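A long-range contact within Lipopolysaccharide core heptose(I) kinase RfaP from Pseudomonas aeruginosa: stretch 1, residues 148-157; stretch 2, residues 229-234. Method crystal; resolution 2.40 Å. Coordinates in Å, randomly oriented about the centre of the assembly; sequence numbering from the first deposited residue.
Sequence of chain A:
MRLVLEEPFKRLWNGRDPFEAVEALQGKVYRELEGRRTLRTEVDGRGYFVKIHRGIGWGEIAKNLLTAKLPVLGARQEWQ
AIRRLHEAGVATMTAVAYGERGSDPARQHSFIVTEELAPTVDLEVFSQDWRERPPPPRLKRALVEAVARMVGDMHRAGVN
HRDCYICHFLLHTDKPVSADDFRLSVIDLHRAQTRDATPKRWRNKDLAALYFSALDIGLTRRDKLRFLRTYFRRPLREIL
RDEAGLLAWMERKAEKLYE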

# COMPACT_ATOMS: atom_id res chain seq x y z
N ALA A 148 0.44 -3.82 -2.13
CA ALA A 148 1.17 -4.14 -3.35
C ALA A 148 0.27 -4.08 -4.58
O ALA A 148 0.64 -3.48 -5.59
CB ALA A 148 1.82 -5.50 -3.20
N ARG A 149 -0.95 -4.60 -4.48
CA ARG A 149 -1.84 -4.56 -5.65
C ARG A 149 -2.28 -3.15 -5.98
O ARG A 149 -2.36 -2.76 -7.15
CB ARG A 149 -3.06 -5.46 -5.43
CG ARG A 149 -2.78 -6.93 -5.69
CD ARG A 149 -4.06 -7.76 -5.67
NE ARG A 149 -4.89 -7.52 -4.49
CZ ARG A 149 -4.90 -8.30 -3.41
NH1 ARG A 149 -4.11 -9.37 -3.36
NH2 ARG A 149 -5.70 -8.00 -2.37
N MSE A 150 -2.62 -2.36 -4.96
CA MSE A 150 -3.18 -1.05 -5.22
C MSE A 150 -2.12 -0.13 -5.79
O MSE A 150 -2.37 0.57 -6.78
CB MSE A 150 -3.76 -0.47 -3.96
CG MSE A 150 -5.01 -1.17 -3.50
SE MSE A 150 -5.72 -0.19 -1.97
CE MSE A 150 -6.22 1.48 -2.80
N VAL A 151 -0.93 -0.17 -5.20
CA VAL A 151 0.15 0.69 -5.65
C VAL A 151 0.58 0.31 -7.07
O VAL A 151 0.62 1.15 -7.97
CB VAL A 151 1.32 0.64 -4.65
CG1 VAL A 151 2.54 1.40 -5.15
CG2 VAL A 151 0.89 1.18 -3.29
N GLY A 152 0.90 -0.97 -7.28
CA GLY A 152 1.07 -1.47 -8.63
C GLY A 152 -0.04 -1.03 -9.57
O GLY A 152 0.24 -0.50 -10.65
N ASP A 153 -1.30 -1.21 -9.16
CA ASP A 153 -2.42 -0.80 -10.00
C ASP A 153 -2.39 0.70 -10.26
O ASP A 153 -2.57 1.15 -11.40
CB ASP A 153 -3.75 -1.19 -9.35
CG ASP A 153 -4.24 -2.59 -9.80
OD1 ASP A 153 -3.46 -3.31 -10.46
OD2 ASP A 153 -5.39 -2.95 -9.48
N MSE A 154 -2.15 1.49 -9.22
CA MSE A 154 -2.00 2.91 -9.32
C MSE A 154 -0.93 3.30 -10.34
O MSE A 154 -1.16 4.14 -11.20
CB MSE A 154 -1.64 3.46 -7.95
CG MSE A 154 -2.11 4.83 -7.62
SE MSE A 154 -1.52 5.19 -5.79
CE MSE A 154 0.37 5.49 -6.15
N HIS A 155 0.25 2.68 -10.21
CA HIS A 155 1.35 3.02 -11.09
C HIS A 155 1.05 2.63 -12.52
O HIS A 155 1.29 3.42 -13.44
CB HIS A 155 2.63 2.35 -10.63
CG HIS A 155 3.22 2.97 -9.41
ND1 HIS A 155 4.24 2.38 -8.69
CD2 HIS A 155 2.93 4.13 -8.78
CE1 HIS A 155 4.54 3.15 -7.66
NE2 HIS A 155 3.76 4.22 -7.70
N ARG A 156 0.55 1.40 -12.73
CA ARG A 156 0.23 0.97 -14.09
C ARG A 156 -0.87 1.83 -14.66
O ARG A 156 -1.05 1.88 -15.88
CB ARG A 156 -0.19 -0.52 -14.18
CG ARG A 156 0.85 -1.55 -13.73
CD ARG A 156 0.21 -2.90 -13.26
NE ARG A 156 0.90 -3.48 -12.10
CZ ARG A 156 0.31 -3.89 -10.98
NH1 ARG A 156 -1.01 -3.80 -10.83
NH2 ARG A 156 1.03 -4.39 -9.99
N ALA A 157 -1.64 2.51 -13.82
CA ALA A 157 -2.69 3.32 -14.43
C ALA A 157 -2.21 4.73 -14.69
O ALA A 157 -3.01 5.56 -15.15
CB ALA A 157 -3.95 3.29 -13.57
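Stretch 2 (229-234) RTYFRR

Stretch 1 is helical from Ala-148 to Arg-156, continuing a helix that begins earlier in the chain; Ala-157 is the first residue to leave it. Residues 229-232 of stretch 2 are helical, in a helix that begins earlier in the chain. Arg-233 then leaves helical geometry with positive phi (56/52). From 229 to 233, stretch 2 runs in roughly the same sense as the helix of stretch 1. The backbones come closest at Ala-148 and Tyr-231, whose CA atoms are 4.4 Å apart. Together the stretches bury 420 Å².

Ala-148 points toward stretch 2. Its CB lies 3.5 Å from Thr-230 CB and 4.2 Å from Tyr-231 CB. Arg-149 points away at CB, yet its CG passes 3.6 Å from Thr-230 CG2. Met-150, a selenomethionine, makes no contact. Val-151 CG1 packs 3.7 Å from Tyr-231 CE1.

Gly-152 N is 3.3 Å from Tyr-231 CE1, at the edge of the ring. A CB on Gly-152 would clash with Tyr-231 O and with Arg-156 NH2, so the bare backbone leaves room for both. The Tyr-231 side chain (chi1 t) fits as a knob among Ala-148, Val-151, Gly-152 and His-155.

Asp-153 does not touch stretch 2, but its OD1 forms a salt bridge with Arg-156 NH1 at 2.5 Å. Met-154, also selenomethionine, makes no contact. His-155 ND1 and Tyr-231 OH form a very short hydrogen bond of 2.3 Å. The two rings meet rim to rim, with planes at 90°.

Arg-156 points toward stretch 2. Its NH2 donates a hydrogen bond to Tyr-231 O, 2.6 Å away. Its guanidinium also stacks flat on that of Arg-233, with centres 3.9 Å apart and planes at 7°. The like charges are close: Arg-156 NE and Arg-233 NE are 3.5 Å apart and are not hydrogen-bonded. The Asp-153 salt bridge supplies a negative charge beside this pair. Ala-157 is out of reach of stretch 2.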

# COMPACT_ATOMS: atom_id res chain seq x y z
N ARG A 229 6.95 -9.04 -5.22
CA ARG A 229 6.35 -9.93 -6.21
C ARG A 229 4.96 -9.45 -6.60
O ARG A 229 4.67 -9.27 -7.79
CB ARG A 229 6.29 -11.36 -5.65
CG ARG A 229 5.56 -12.34 -6.57
CD ARG A 229 5.94 -13.80 -6.25
NE ARG A 229 5.36 -14.31 -5.01
CZ ARG A 229 5.96 -15.18 -4.20
NH1 ARG A 229 7.18 -15.64 -4.50
NH2 ARG A 229 5.37 -15.60 -3.10
N THR A 230 4.10 -9.21 -5.61
CA THR A 230 2.76 -8.75 -5.94
C THR A 230 2.80 -7.37 -6.59
O THR A 230 2.02 -7.08 -7.51
CB THR A 230 1.91 -8.72 -4.69
OG1 THR A 230 1.99 -9.99 -4.05
CG2 THR A 230 0.46 -8.42 -5.01
N TYR A 231 3.74 -6.52 -6.16
CA TYR A 231 3.80 -5.17 -6.72
C TYR A 231 4.17 -5.21 -8.20
O TYR A 231 3.49 -4.62 -9.04
CB TYR A 231 4.79 -4.29 -5.94
CG TYR A 231 5.01 -3.00 -6.70
CD1 TYR A 231 3.98 -2.05 -6.80
CD2 TYR A 231 6.21 -2.75 -7.35
CE1 TYR A 231 4.15 -0.92 -7.53
CE2 TYR A 231 6.39 -1.60 -8.08
CZ TYR A 231 5.35 -0.69 -8.16
OH TYR A 231 5.51 0.46 -8.89
N PHE A 232 5.27 -5.90 -8.54
CA PHE A 232 5.73 -5.98 -9.92
C PHE A 232 4.96 -6.98 -10.76
O PHE A 232 4.86 -6.80 -11.98
CB PHE A 232 7.22 -6.33 -9.95
CG PHE A 232 8.13 -5.21 -9.50
CD1 PHE A 232 8.43 -4.15 -10.34
CD2 PHE A 232 8.73 -5.26 -8.26
CE1 PHE A 232 9.28 -3.18 -9.97
CE2 PHE A 232 9.59 -4.26 -7.86
CZ PHE A 232 9.86 -3.21 -8.71
N ARG A 233 4.38 -8.02 -10.15
CA ARG A 233 3.73 -9.10 -10.90
C ARG A 233 4.73 -9.70 -11.88
O ARG A 233 4.51 -9.74 -13.09
CB ARG A 233 2.46 -8.62 -11.61
CG ARG A 233 1.58 -7.70 -10.78
CD ARG A 233 0.30 -7.33 -11.53
NE ARG A 233 0.61 -6.84 -12.87
CZ ARG A 233 -0.30 -6.52 -13.79
NH1 ARG A 233 -1.60 -6.64 -13.50
NH2 ARG A 233 0.07 -6.10 -14.99
N ARG A 234 5.88 -10.04 -11.34
CA ARG A 234 7.02 -10.63 -12.05
C ARG A 234 7.59 -11.63 -11.05
O ARG A 234 7.28 -11.59 -9.88
CB ARG A 234 8.08 -9.60 -12.44
CG ARG A 234 7.62 -8.48 -13.37
CD ARG A 234 7.07 -9.00 -14.70
NE ARG A 234 8.05 -9.76 -15.47
CZ ARG A 234 7.77 -10.49 -16.55
NH1 ARG A 234 6.53 -10.57 -17.02
NH2 ARG A 234 8.74 -11.13 -17.18